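Side-chain contacts in Tae4 (Agrobacterium tumefaciens, PDB 6IJF), which is a type VI secretion amidase effector that probably cleaves peptide bonds of bacterial cell-wall peptidoglycan with a papain-like (NlpC/P60-type) cysteine peptidase fold: residues D28-I33 with S37-P42; T47-V52 with R85-L90; N62-S67 with T94-E99; H68-G73 with K78-N83. All blocks are in the same frame, centred on the assembly; numbering follows the deposited sequence.

Interaction 1 (D28-I33 with S37-P42); sequences DLFTEI and SFIGNP
Phe-30, on helix 26-33, meets Ile-39 and Phe-38 of the chain that doubles back after the helix, and this small apolar patch carries nearly all of the contact. Its dense part lies against Ile-39. The CG1 methylene of Ile-39 sits 3.7 Å from CB of Phe-30 and 3.8 Å from its ring carbon CD2, while the two side chains run past each other in opposite senses. With CG1 of Ile-39 opposite the carbonyl carbon (chi1 -59°), the longer branch is carried toward the helix. Farther along the ring, CE2 of Phe-30 comes within 3.9 Å of CB of Phe-38 and 3.7 Å of the carbonyl O of Phe-38, which lies at the ring edge, close to its plane. That oxygen also accepts the turn bond from Asn-41 N at 3.0 Å, closing a type II beta turn from Phe-38 to Asn-41 with Gly-40 at positive phi. Phe-38 turns its own ring away from Phe-30, to stack with Tyr-44 and meet Trp-35 edge-to-face, so the phenylalanines touch without a ring stack. The outer side is looser: Thr-31 OG1 is 4.2 Å from Ile-39 CD1 and hydrogen-bonds instead to the carbonyl of Arg-27, one turn back in the helix. Phe-30 also packs on Ile-50 of helix 48-58 and on Tyr-44. No hydrogen bond joins the two segments, so the returning chain is held to the helix here by shape and dispersion, while Phe-38 O, at the ring edge, is engaged by the turn's own N-H.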
loop_
_atom_site.group_PDB
_atom_site.type_symbol
_atom_site.label_atom_id
_atom_site.label_comp_id
_atom_site.label_asym_id
_atom_site.label_seq_id
_atom_site.Cartn_x
_atom_site.Cartn_y
_atom_site.Cartn_z
ATOM N N ASP C 28 -4.303 15.612 -20.714
ATOM C CA ASP C 28 -4.173 17.082 -20.532
ATOM C C ASP C 28 -2.749 17.530 -20.852
ATOM O O ASP C 28 -2.584 18.580 -21.487
ATOM C CB ASP C 28 -4.627 17.511 -19.131
ATOM C CG ASP C 28 -6.155 17.494 -18.964
ATOM O OD1 ASP C 28 -6.868 17.807 -19.947
ATOM O OD2 ASP C 28 -6.617 17.107 -17.878
ATOM N N LEU C 29 -1.737 16.800 -20.385
ATOM C CA LEU C 29 -0.319 17.162 -20.662
ATOM C C LEU C 29 -0.108 17.287 -22.186
ATOM O O LEU C 29 0.521 18.264 -22.646
ATOM C CB LEU C 29 0.571 16.073 -20.072
ATOM C CG LEU C 29 2.056 16.229 -20.363
ATOM C CD1 LEU C 29 2.660 17.302 -19.472
ATOM C CD2 LEU C 29 2.779 14.910 -20.176
ATOM N N PHE C 30 -0.539 16.286 -22.941
ATOM C CA PHE C 30 -0.319 16.212 -24.411
ATOM C C PHE C 30 -1.146 17.322 -25.069
ATOM O O PHE C 30 -0.661 17.922 -26.044
ATOM C CB PHE C 30 -0.661 14.811 -24.927
ATOM C CG PHE C 30 0.406 13.762 -24.712
ATOM C CD1 PHE C 30 1.410 13.932 -23.773
ATOM C CD2 PHE C 30 0.361 12.570 -25.414
ATOM C CE1 PHE C 30 2.351 12.937 -23.553
ATOM C CE2 PHE C 30 1.315 11.587 -25.209
ATOM C CZ PHE C 30 2.314 11.770 -24.279
ATOM N N THR C 31 -2.357 17.617 -24.552
ATOM C CA THR C 31 -3.182 18.736 -25.093
ATOM C C THR C 31 -2.413 20.046 -24.916
ATOM O O THR C 31 -2.319 20.810 -25.884
ATOM C CB THR C 31 -4.585 18.785 -24.488
ATOM O OG1 THR C 31 -5.164 17.506 -24.758
ATOM C CG2 THR C 31 -5.444 19.880 -25.097
ATOM N N GLU C 32 -1.822 20.296 -23.748
ATOM C CA GLU C 32 -1.184 21.604 -23.494
ATOM C C GLU C 32 -0.104 21.834 -24.565
ATOM O O GLU C 32 0.017 22.979 -25.020
ATOM C CB GLU C 32 -0.603 21.713 -22.085
ATOM C CG GLU C 32 0.030 23.058 -21.811
ATOM C CD GLU C 32 0.574 23.230 -20.412
ATOM O OE1 GLU C 32 0.116 22.481 -19.511
ATOM O OE2 GLU C 32 1.411 24.150 -20.208
ATOM N N ILE C 33 0.643 20.790 -24.947
ATOM C CA ILE C 33 1.850 20.943 -25.809
ATOM C C ILE C 33 1.526 20.592 -27.265
ATOM O O ILE C 33 2.438 20.708 -28.106
ATOM C CB ILE C 33 3.038 20.133 -25.277
ATOM C CG1 ILE C 33 2.781 18.627 -25.273
ATOM C CG2 ILE C 33 3.446 20.652 -23.907
ATOM C CD1 ILE C 33 4.015 17.810 -24.946
ATOM N N SER C 37 -2.516 13.865 -30.826
ATOM C CA SER C 37 -2.493 12.702 -31.748
ATOM C C SER C 37 -1.652 11.559 -31.180
ATOM O O SER C 37 -1.796 10.456 -31.700
ATOM C CB SER C 37 -2.007 13.126 -33.117
ATOM O OG SER C 37 -0.606 13.371 -33.100
ATOM N N PHE C 38 -0.807 11.789 -30.158
ATOM C CA PHE C 38 -0.019 10.712 -29.495
ATOM C C PHE C 38 -0.756 10.117 -28.282
ATOM O O PHE C 38 -0.182 9.187 -27.654
ATOM C CB PHE C 38 1.355 11.230 -29.066
ATOM C CG PHE C 38 2.254 11.691 -30.181
ATOM C CD1 PHE C 38 2.025 11.327 -31.503
ATOM C CD2 PHE C 38 3.372 12.463 -29.904
ATOM C CE1 PHE C 38 2.861 11.766 -32.519
ATOM C CE2 PHE C 38 4.215 12.907 -30.917
ATOM C CZ PHE C 38 3.955 12.549 -32.222
ATOM N N ILE C 39 -1.911 10.651 -27.877
ATOM C CA ILE C 39 -2.599 10.178 -26.636
ATOM C C ILE C 39 -3.021 8.730 -26.886
ATOM O O ILE C 39 -3.796 8.519 -27.811
ATOM C CB ILE C 39 -3.793 11.070 -26.217
ATOM C CG1 ILE C 39 -3.369 12.511 -25.955
ATOM C CG2 ILE C 39 -4.495 10.475 -25.000
ATOM C CD1 ILE C 39 -4.524 13.484 -25.803
ATOM N N GLY C 40 -2.467 7.774 -26.136
ATOM C CA GLY C 40 -2.816 6.347 -26.260
ATOM C C GLY C 40 -2.003 5.636 -27.325
ATOM O O GLY C 40 -2.185 4.408 -27.447
ATOM N N ASN C 41 -1.118 6.346 -28.040
ATOM C CA ASN C 41 -0.070 5.725 -28.888
ATOM C C ASN C 41 0.943 5.069 -27.953
ATOM O O ASN C 41 1.527 5.737 -27.104
ATOM C CB ASN C 41 0.592 6.753 -29.813
ATOM C CG ASN C 41 1.834 6.274 -30.542
ATOM O OD1 ASN C 41 2.568 5.397 -30.094
ATOM N ND2 ASN C 41 2.199 7.025 -31.554
ATOM N N PRO C 42 1.206 3.748 -28.105
ATOM C CA PRO C 42 2.000 3.004 -27.130
ATOM C C PRO C 42 3.460 3.459 -27.041
ATOM O O PRO C 42 4.097 3.152 -26.048
ATOM C CB PRO C 42 1.882 1.545 -27.584
ATOM C CG PRO C 42 1.594 1.653 -29.076
ATOM C CD PRO C 42 0.752 2.902 -29.221
#

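Interaction 2 (T47-V52 with R85-L90); sequences TCAIRV and RRLATL
Leu-87 reaches across from helix 84-92 with a single methyl, CD2, and sets it against the first turn of helix 48-58. The methyl lies 3.8 Å from CB of Ala-49 and 3.5 Å from the carbonyl O of Ala-49, then meets CG1 of Val-52 at 3.9 Å. Ala-49 and Val-52 stand three residues apart on one flank of their helix, so CD2 bears on both. Leu-87 has CG opposite its backbone N (chi1 -177°), which extends the side chain from its helix to this flank, and the small Ala-49 lets the backbones approach to 6.5 Å between CA of Ala-49 and CA of Leu-87. All three residues are buried, and the contact is wholly apolar apart from the grazed carbonyl, whose oxygen accepts a hydrogen bond from OG of Ser-53. In papain-like amidases the nucleophilic cysteine starts the helix that packs on the sheet; Cys-48 heads helix 48-58 next to His-132 and, with Asp-134, probably forms a Cys-His-Asp triad. Ile-133 of strand 131-137 touches Cys-48, Val-52 and Leu-87, joining both helices to the five-stranded sheet. Arg-51, extended along its chain, brings NE to OG1 of Thr-47 at 2.8 Å (N-H...O 163°), with that oxygen in the guanidinium plane; the same hydroxyl also hydrogen-bonds to an acidic side chain of another protein chain. NH1 and NH2 of Arg-51 hydrogen-bond to the carbonyls of Pro-14 and Leu-24, pinning the start of the helix to the N-terminal loops.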
loop_
_atom_site.group_PDB
_atom_site.type_symbol
_atom_site.label_atom_id
_atom_site.label_comp_id
_atom_site.label_asym_id
_atom_site.label_seq_id
_atom_site.Cartn_x
_atom_site.Cartn_y
_atom_site.Cartn_z
ATOM N N THR C 47 5.722 9.099 -19.729
ATOM C CA THR C 47 5.711 10.585 -19.852
ATOM C C THR C 47 6.788 11.236 -18.994
ATOM O O THR C 47 6.875 12.480 -19.039
ATOM C CB THR C 47 4.305 11.099 -19.500
ATOM O OG1 THR C 47 4.077 10.769 -18.128
ATOM C CG2 THR C 47 3.222 10.495 -20.372
ATOM N N CYS C 48 7.610 10.476 -18.248
ATOM C CA CYS C 48 8.463 11.072 -17.170
ATOM C C CYS C 48 9.424 12.105 -17.765
ATOM O O CYS C 48 9.562 13.191 -17.155
ATOM C CB CYS C 48 9.213 10.019 -16.359
ATOM S SG CYS C 48 10.494 9.082 -17.262
ATOM N N ALA C 49 10.054 11.820 -18.917
ATOM C CA ALA C 49 11.075 12.716 -19.512
ATOM C C ALA C 49 10.415 13.951 -20.182
ATOM O O ALA C 49 11.019 15.054 -20.123
ATOM C CB ALA C 49 11.951 11.960 -20.499
ATOM N N ILE C 50 9.221 13.801 -20.750
ATOM C CA ILE C 50 8.365 14.942 -21.219
ATOM C C ILE C 50 8.089 15.898 -20.050
ATOM O O ILE C 50 8.266 17.131 -20.184
ATOM C CB ILE C 50 7.050 14.419 -21.825
ATOM C CG1 ILE C 50 7.307 13.511 -23.024
ATOM C CG2 ILE C 50 6.124 15.565 -22.185
ATOM C CD1 ILE C 50 6.108 12.674 -23.423
ATOM N N ARG C 51 7.687 15.351 -18.908
ATOM C CA ARG C 51 7.284 16.178 -17.741
ATOM C C ARG C 51 8.512 16.934 -17.230
ATOM O O ARG C 51 8.412 18.153 -16.960
ATOM C CB ARG C 51 6.604 15.297 -16.684
ATOM C CG ARG C 51 5.299 14.703 -17.174
ATOM C CD ARG C 51 4.690 13.692 -16.213
ATOM N NE ARG C 51 3.442 13.153 -16.721
ATOM C CZ ARG C 51 2.253 13.731 -16.564
ATOM N NH1 ARG C 51 2.163 14.889 -15.928
ATOM N NH2 ARG C 51 1.167 13.129 -17.007
ATOM N N VAL C 52 9.672 16.274 -17.129
ATOM C CA VAL C 52 10.905 16.971 -16.657
ATOM C C VAL C 52 11.370 18.001 -17.708
ATOM O O VAL C 52 11.741 19.141 -17.292
ATOM C CB VAL C 52 12.014 15.990 -16.242
ATOM C CG1 VAL C 52 13.323 16.740 -15.978
ATOM C CG2 VAL C 52 11.606 15.184 -15.008
ATOM N N ARG C 85 16.495 7.818 -20.756
ATOM C CA ARG C 85 17.978 7.580 -20.810
ATOM C C ARG C 85 18.677 8.790 -21.464
ATOM O O ARG C 85 19.686 9.312 -20.904
ATOM C CB ARG C 85 18.265 6.249 -21.527
ATOM C CG ARG C 85 19.730 5.810 -21.455
ATOM C CD ARG C 85 20.061 4.615 -22.349
ATOM N NE ARG C 85 18.968 3.657 -22.550
ATOM C CZ ARG C 85 18.605 2.692 -21.697
ATOM N NH1 ARG C 85 19.223 2.552 -20.530
ATOM N NH2 ARG C 85 17.604 1.878 -22.007
ATOM N N ARG C 86 18.171 9.242 -22.620
ATOM C CA ARG C 86 18.745 10.409 -23.340
ATOM C C ARG C 86 18.622 11.666 -22.488
ATOM O O ARG C 86 19.615 12.407 -22.423
ATOM C CB ARG C 86 18.093 10.576 -24.721
ATOM C CG ARG C 86 18.523 9.496 -25.700
ATOM C CD ARG C 86 18.599 10.022 -27.127
ATOM N NE ARG C 86 17.267 10.352 -27.570
ATOM C CZ ARG C 86 16.317 9.459 -27.849
ATOM N NH1 ARG C 86 15.128 9.875 -28.258
ATOM N NH2 ARG C 86 16.561 8.162 -27.741
ATOM N N LEU C 87 17.491 11.886 -21.788
ATOM C CA LEU C 87 17.386 13.100 -20.939
ATOM C C LEU C 87 18.409 13.018 -19.799
ATOM O O LEU C 87 19.008 14.048 -19.478
ATOM C CB LEU C 87 15.947 13.294 -20.434
ATOM C CG LEU C 87 15.719 14.566 -19.597
ATOM C CD1 LEU C 87 16.052 15.828 -20.377
ATOM C CD2 LEU C 87 14.289 14.638 -19.100
ATOM N N ALA C 88 18.574 11.856 -19.161
ATOM C CA ALA C 88 19.521 11.681 -18.017
ATOM C C ALA C 88 20.958 11.960 -18.494
ATOM O O ALA C 88 21.692 12.659 -17.810
ATOM C CB ALA C 88 19.392 10.276 -17.464
ATOM N N THR C 89 21.310 11.458 -19.677
ATOM C CA THR C 89 22.592 11.741 -20.385
ATOM C C THR C 89 22.782 13.255 -20.565
ATOM O O THR C 89 23.826 13.790 -20.178
ATOM C CB THR C 89 22.614 10.975 -21.714
ATOM O OG1 THR C 89 22.489 9.593 -21.358
ATOM C CG2 THR C 89 23.869 11.248 -22.521
ATOM N N LEU C 90 21.776 13.948 -21.092
ATOM C CA LEU C 90 21.854 15.404 -21.330
ATOM C C LEU C 90 22.064 16.139 -20.017
ATOM O O LEU C 90 22.876 17.091 -19.973
ATOM C CB LEU C 90 20.548 15.842 -22.003
ATOM C CG LEU C 90 20.431 17.325 -22.320
ATOM C CD1 LEU C 90 19.811 17.477 -23.704
ATOM C CD2 LEU C 90 19.589 18.054 -21.282
#

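Interaction 3 (N62-S67 with T94-E99); sequences NIVPSS and TSYLGE. With SO4 (sulfate ion), chain F.
The phenol oxygen of Tyr-96 is gripped twice by the backbone of 62-67: OH donates to the carbonyl O of Asn-62 at 2.6 Å and accepts from N of Val-64 at 2.9 Å, with an N-H...O angle of 157°. Donor and acceptor thus come from residues that flank Ile-63, and the hydroxyl bridges them across that residue. The acceptor oxygen of Asn-62 lies in the ring plane at its edge, and the donor is tilted modestly, by 16°, from the carbonyl plane, so the two bonds fix where the far end of the ring sits. With CG opposite the carbonyl carbon (chi1 -79°), the ring of Tyr-96 is directed at the 62-67 backbone, bridging two irregular segments whose closest CA atoms, of Ile-63 and Tyr-96, are 9.2 Å apart. Other contacts are lighter: the CG2 methyl of Val-64 lies 3.5 Å from OH of Tyr-96, and the apolar touch is Ile-63 CD1, coming obliquely to CE1 of Tyr-96 at 4.4 Å. Leu-90 of helix 84-92 and Met-2 also pack against the tyrosine. Next to Tyr-96, Ser-95 holds a sulfate ion, probably from the crystallisation liquor, which accepts hydrogen bonds from the N of Ser-95 to O2 (3.1 Å) and from OG of Ser-95 to O3 (3.0 Å), and another from Arg-93 NH1. Val-64 precedes a cis peptide bond to Pro-65, and Arg-93 NH2 reaches the carbonyl of Val-64. A buried tyrosine whose hydroxyl bridges backbone C=O and N-H of another loop is a side-chain-to-backbone tie, here joining the connection after helix 48-58 to the one after helix 84-92.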
loop_
_atom_site.group_PDB
_atom_site.type_symbol
_atom_site.label_atom_id
_atom_site.label_comp_id
_atom_site.label_asym_id
_atom_site.label_seq_id
_atom_site.Cartn_x
_atom_site.Cartn_y
_atom_site.Cartn_z
ATOM N N ASN C 62 16.168 25.616 -22.202
ATOM C CA ASN C 62 15.739 24.789 -23.351
ATOM C C ASN C 62 16.528 23.479 -23.315
ATOM O O ASN C 62 17.677 23.472 -22.825
ATOM C CB ASN C 62 15.872 25.540 -24.690
ATOM C CG ASN C 62 15.095 24.869 -25.810
ATOM O OD1 ASN C 62 14.281 23.952 -25.578
ATOM N ND2 ASN C 62 15.331 25.319 -27.037
ATOM N N ILE C 63 15.910 22.422 -23.824
ATOM C CA ILE C 63 16.459 21.044 -23.889
ATOM C C ILE C 63 17.010 20.874 -25.304
ATOM O O ILE C 63 16.180 20.658 -26.198
ATOM C CB ILE C 63 15.343 20.021 -23.565
ATOM C CG1 ILE C 63 14.761 20.221 -22.161
ATOM C CG2 ILE C 63 15.826 18.594 -23.770
ATOM C CD1 ILE C 63 15.786 20.258 -21.040
ATOM N N VAL C 64 18.352 20.921 -25.460
ATOM C CA VAL C 64 19.073 20.859 -26.767
ATOM C C VAL C 64 20.278 19.920 -26.647
ATOM O O VAL C 64 21.145 20.097 -25.775
ATOM C CB VAL C 64 19.473 22.273 -27.232
ATOM C CG1 VAL C 64 18.263 23.183 -27.236
ATOM C CG2 VAL C 64 20.583 22.894 -26.388
ATOM N N PRO C 65 20.393 18.876 -27.492
ATOM C CA PRO C 65 19.398 18.553 -28.503
ATOM C C PRO C 65 18.121 17.954 -27.891
ATOM O O PRO C 65 18.128 17.599 -26.716
ATOM C CB PRO C 65 20.078 17.484 -29.364
ATOM C CG PRO C 65 21.109 16.841 -28.437
ATOM C CD PRO C 65 21.522 17.931 -27.487
ATOM N N SER C 66 17.105 17.706 -28.734
ATOM C CA SER C 66 15.820 17.094 -28.299
ATOM C C SER C 66 15.263 16.200 -29.393
ATOM O O SER C 66 15.491 16.496 -30.567
ATOM C CB SER C 66 14.857 18.173 -27.891
ATOM O OG SER C 66 14.486 18.974 -29.000
ATOM N N SER C 67 14.548 15.152 -29.013
ATOM C CA SER C 67 13.823 14.248 -29.951
ATOM C C SER C 67 12.629 14.989 -30.579
ATOM O O SER C 67 12.312 14.706 -31.732
ATOM C CB SER C 67 13.397 12.970 -29.269
ATOM O OG SER C 67 12.598 13.226 -28.118
ATOM N N THR C 94 28.106 19.099 -18.457
ATOM C CA THR C 94 28.615 20.216 -17.623
ATOM C C THR C 94 27.758 21.464 -17.925
ATOM O O THR C 94 27.610 22.321 -17.027
ATOM C CB THR C 94 30.128 20.413 -17.830
ATOM O OG1 THR C 94 30.452 20.330 -19.221
ATOM C CG2 THR C 94 30.953 19.371 -17.115
ATOM N N SER C 95 27.207 21.599 -19.136
ATOM C CA SER C 95 26.377 22.789 -19.469
ATOM C C SER C 95 24.978 22.658 -18.863
ATOM O O SER C 95 24.251 23.668 -18.887
ATOM C CB SER C 95 26.297 23.068 -20.957
ATOM O OG SER C 95 25.809 21.934 -21.636
ATOM N N TYR C 96 24.525 21.463 -18.459
ATOM C CA TYR C 96 23.237 21.316 -17.738
ATOM C C TYR C 96 23.537 21.191 -16.240
ATOM O O TYR C 96 23.893 22.218 -15.636
ATOM C CB TYR C 96 22.394 20.202 -18.369
ATOM C CG TYR C 96 21.701 20.641 -19.630
ATOM C CD1 TYR C 96 20.522 21.369 -19.572
ATOM C CD2 TYR C 96 22.240 20.365 -20.874
ATOM C CE1 TYR C 96 19.880 21.785 -20.729
ATOM C CE2 TYR C 96 21.622 20.799 -22.039
ATOM C CZ TYR C 96 20.430 21.497 -21.967
ATOM O OH TYR C 96 19.790 21.909 -23.094
ATOM N N LEU C 97 23.406 19.993 -15.653
ATOM C CA LEU C 97 23.509 19.813 -14.183
ATOM C C LEU C 97 24.883 19.268 -13.778
ATOM O O LEU C 97 25.201 19.356 -12.565
ATOM C CB LEU C 97 22.383 18.882 -13.742
ATOM C CG LEU C 97 21.096 19.505 -13.208
ATOM C CD1 LEU C 97 20.693 20.740 -13.975
ATOM C CD2 LEU C 97 19.974 18.470 -13.165
ATOM N N GLY C 98 25.634 18.714 -14.729
ATOM C CA GLY C 98 26.947 18.103 -14.450
ATOM C C GLY C 98 26.818 16.718 -13.826
ATOM O O GLY C 98 25.737 16.093 -13.981
ATOM N N GLU C 99 27.883 16.238 -13.185
ATOM C CA GLU C 99 27.974 14.869 -12.637
ATOM C C GLU C 99 27.003 14.769 -11.467
ATOM O O GLU C 99 27.039 15.594 -10.553
ATOM C CB GLU C 99 29.402 14.512 -12.179
ATOM C CG GLU C 99 30.341 14.200 -13.339
ATOM C CD GLU C 99 29.823 13.214 -14.381
ATOM O OE1 GLU C 99 29.356 12.109 -13.998
ATOM O OE2 GLU C 99 29.896 13.543 -15.591
HETATM S S SO4 F . 28.768 19.939 -22.878
HETATM O O1 SO4 F . 29.911 20.511 -23.536
HETATM O O2 SO4 F . 28.773 20.330 -21.491
HETATM O O3 SO4 F . 27.558 20.415 -23.516
HETATM O O4 SO4 F . 28.849 18.500 -22.944
#

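Interaction 4 (H68-G73 with K78-N83)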
loop_
_atom_site.group_PDB
_atom_site.type_symbol
_atom_site.label_atom_id
_atom_site.label_comp_id
_atom_site.label_asym_id
_atom_site.label_seq_id
_atom_site.Cartn_x
_atom_site.Cartn_y
_atom_site.Cartn_z
ATOM N N HIS C 68 11.991 15.899 -29.838
ATOM C CA HIS C 68 10.670 16.474 -30.198
ATOM C C HIS C 68 10.582 17.942 -29.809
ATOM O O HIS C 68 11.489 18.468 -29.104
ATOM C CB HIS C 68 9.524 15.724 -29.503
ATOM C CG HIS C 68 9.325 14.312 -29.932
ATOM N ND1 HIS C 68 10.214 13.300 -29.617
ATOM C CD2 HIS C 68 8.296 13.721 -30.594
ATOM C CE1 HIS C 68 9.760 12.156 -30.087
ATOM N NE2 HIS C 68 8.570 12.384 -30.673
ATOM N N ARG C 69 9.490 18.579 -30.238
ATOM C CA ARG C 69 9.216 20.004 -29.922
ATOM C C ARG C 69 7.767 20.168 -29.461
ATOM O O ARG C 69 6.888 19.410 -29.935
ATOM C CB ARG C 69 9.533 20.886 -31.137
ATOM C CG ARG C 69 10.967 20.706 -31.588
ATOM C CD ARG C 69 11.605 21.940 -32.199
ATOM N NE ARG C 69 12.975 22.182 -31.742
ATOM C CZ ARG C 69 14.056 21.518 -32.137
ATOM N NH1 ARG C 69 13.949 20.505 -32.981
ATOM N NH2 ARG C 69 15.242 21.858 -31.660
ATOM N N ILE C 70 7.567 21.136 -28.559
ATOM C CA ILE C 70 6.236 21.690 -28.167
ATOM C C ILE C 70 5.654 22.330 -29.431
ATOM O O ILE C 70 6.374 23.120 -30.090
ATOM C CB ILE C 70 6.393 22.687 -27.008
ATOM C CG1 ILE C 70 6.945 21.995 -25.750
ATOM C CG2 ILE C 70 5.072 23.403 -26.705
ATOM C CD1 ILE C 70 7.153 22.932 -24.567
ATOM N N GLN C 71 4.415 21.951 -29.765
ATOM C CA GLN C 71 3.729 22.321 -31.025
ATOM C C GLN C 71 2.707 23.430 -30.797
ATOM O O GLN C 71 2.128 23.853 -31.782
ATOM C CB GLN C 71 3.002 21.113 -31.614
ATOM C CG GLN C 71 3.924 19.958 -31.975
ATOM C CD GLN C 71 4.881 20.268 -33.102
ATOM O OE1 GLN C 71 4.504 20.885 -34.089
ATOM N NE2 GLN C 71 6.124 19.819 -32.991
ATOM N N LYS C 72 2.496 23.895 -29.563
ATOM C CA LYS C 72 1.391 24.839 -29.242
ATOM C C LYS C 72 1.752 25.682 -28.017
ATOM O O LYS C 72 2.477 25.165 -27.102
ATOM C CB LYS C 72 0.122 24.014 -29.009
ATOM C CG LYS C 72 -1.135 24.789 -28.612
ATOM C CD LYS C 72 -2.168 23.905 -27.885
ATOM C CE LYS C 72 -2.681 22.817 -28.783
ATOM N NZ LYS C 72 -3.608 21.919 -28.069
ATOM N N GLY C 73 1.309 26.944 -28.021
ATOM C CA GLY C 73 1.239 27.791 -26.821
ATOM C C GLY C 73 2.476 28.674 -26.681
ATOM O O GLY C 73 3.266 28.786 -27.609
ATOM N N LYS C 78 9.965 24.982 -28.534
ATOM C CA LYS C 78 11.002 24.582 -27.540
ATOM C C LYS C 78 11.146 23.054 -27.522
ATOM O O LYS C 78 10.174 22.369 -27.842
ATOM C CB LYS C 78 10.670 25.147 -26.157
ATOM C CG LYS C 78 10.651 26.659 -26.073
ATOM C CD LYS C 78 12.048 27.255 -26.223
ATOM C CE LYS C 78 12.059 28.739 -25.933
ATOM N NZ LYS C 78 13.372 29.326 -26.269
ATOM N N GLY C 79 12.326 22.535 -27.168
ATOM C CA GLY C 79 12.653 21.094 -27.260
ATOM C C GLY C 79 12.143 20.277 -26.069
ATOM O O GLY C 79 12.159 20.788 -24.930
ATOM N N ILE C 80 11.648 19.068 -26.347
ATOM C CA ILE C 80 11.218 18.027 -25.365
ATOM C C ILE C 80 12.043 16.773 -25.674
ATOM O O ILE C 80 11.968 16.291 -26.822
ATOM C CB ILE C 80 9.712 17.679 -25.483
ATOM C CG1 ILE C 80 8.755 18.821 -25.135
ATOM C CG2 ILE C 80 9.379 16.426 -24.686
ATOM C CD1 ILE C 80 9.046 19.531 -23.856
ATOM N N GLU C 81 12.729 16.207 -24.687
ATOM C CA GLU C 81 13.326 14.849 -24.833
ATOM C C GLU C 81 12.342 13.833 -24.272
ATOM O O GLU C 81 11.960 13.956 -23.078
ATOM C CB GLU C 81 14.683 14.789 -24.130
ATOM C CG GLU C 81 15.391 13.451 -24.263
ATOM C CD GLU C 81 15.415 12.923 -25.701
ATOM O OE1 GLU C 81 16.114 13.510 -26.539
ATOM O OE2 GLU C 81 14.694 11.931 -25.992
ATOM N N VAL C 82 11.923 12.869 -25.079
ATOM C CA VAL C 82 10.874 11.886 -24.663
ATOM C C VAL C 82 11.522 10.676 -23.988
ATOM O O VAL C 82 10.802 9.954 -23.287
ATOM C CB VAL C 82 9.993 11.471 -25.852
ATOM C CG1 VAL C 82 9.139 10.246 -25.576
ATOM C CG2 VAL C 82 9.137 12.642 -26.310
ATOM N N ASN C 83 12.812 10.448 -24.196
ATOM C CA ASN C 83 13.512 9.190 -23.798
ATOM C C ASN C 83 14.225 9.491 -22.488
ATOM O O ASN C 83 15.069 10.440 -22.444
ATOM C CB ASN C 83 14.535 8.703 -24.834
ATOM C CG ASN C 83 15.218 7.405 -24.441
ATOM O OD1 ASN C 83 14.757 6.302 -24.734
ATOM N ND2 ASN C 83 16.363 7.546 -23.835
#
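A short antiparallel beta hairpin, strands 68-69 and 79-80, joins 68-73 to 78-83. His-68 and Ile-80 form the hydrogen-bonded pair: Ile-80 N donates to His-68 O at 2.8 Å (N-H...O 176°), from well above the carbonyl plane, and His-68 N returns a bond to Ile-80 O at 3.0 Å. Next comes the non-hydrogen-bonded pair Arg-69 and Gly-79, whose CA atoms are 4.5 Å apart, before Ile-70 N donates to Lys-78 O at 3.0 Å. The hairpin lies against helix 48-58, where Ile-80 packs on Ile-50, Ser-53 and Ile-54. Beside the ladder, CG1 of Ile-70 meets CG1 of Ile-80 at 3.7 Å, the two side chains crossing at about a right angle. Past the strand end, Val-82 lays CG2 over one face of the His-68 ring in a CH-pi contact, 3.9 Å from the centroid and nearest to ND1. With CG opposite the carbonyl carbon (chi1 -66°), the His-68 ring is set beside Val-82, and its NE2 hydrogen-bonds to Tyr-44 OH. Trp-35 touches the His-68 ring as well as Ile-80 and Val-82. Glu-81 accepts from Asn-83 N through OE2, at the start of helix 84-92, and the same oxygen forms a salt bridge with Arg-86.

Overall arrangement
From the N terminus, interaction 1 closes first, over three residues, folding the chain after helix 26-33 back onto that helix. Interaction 2 then opens on helix 48-58 and closes at helix 84-92. Interaction 3 starts within that span and ends beyond it, so the two cross; interaction 4, the hairpin, falls within both. Contacts between them weld the set: Thr-31 O meets Lys-72 NZ, Ile-33 O meets Gln-71 N, Asn-62 OD1 meets Gly-79 N, and Ala-49 CB packs against Glu-81 O. Helix 48-58 is thus flanked by helix 26-33, the hairpin and helix 84-92, with Leu-90 linking interactions 2 and 3.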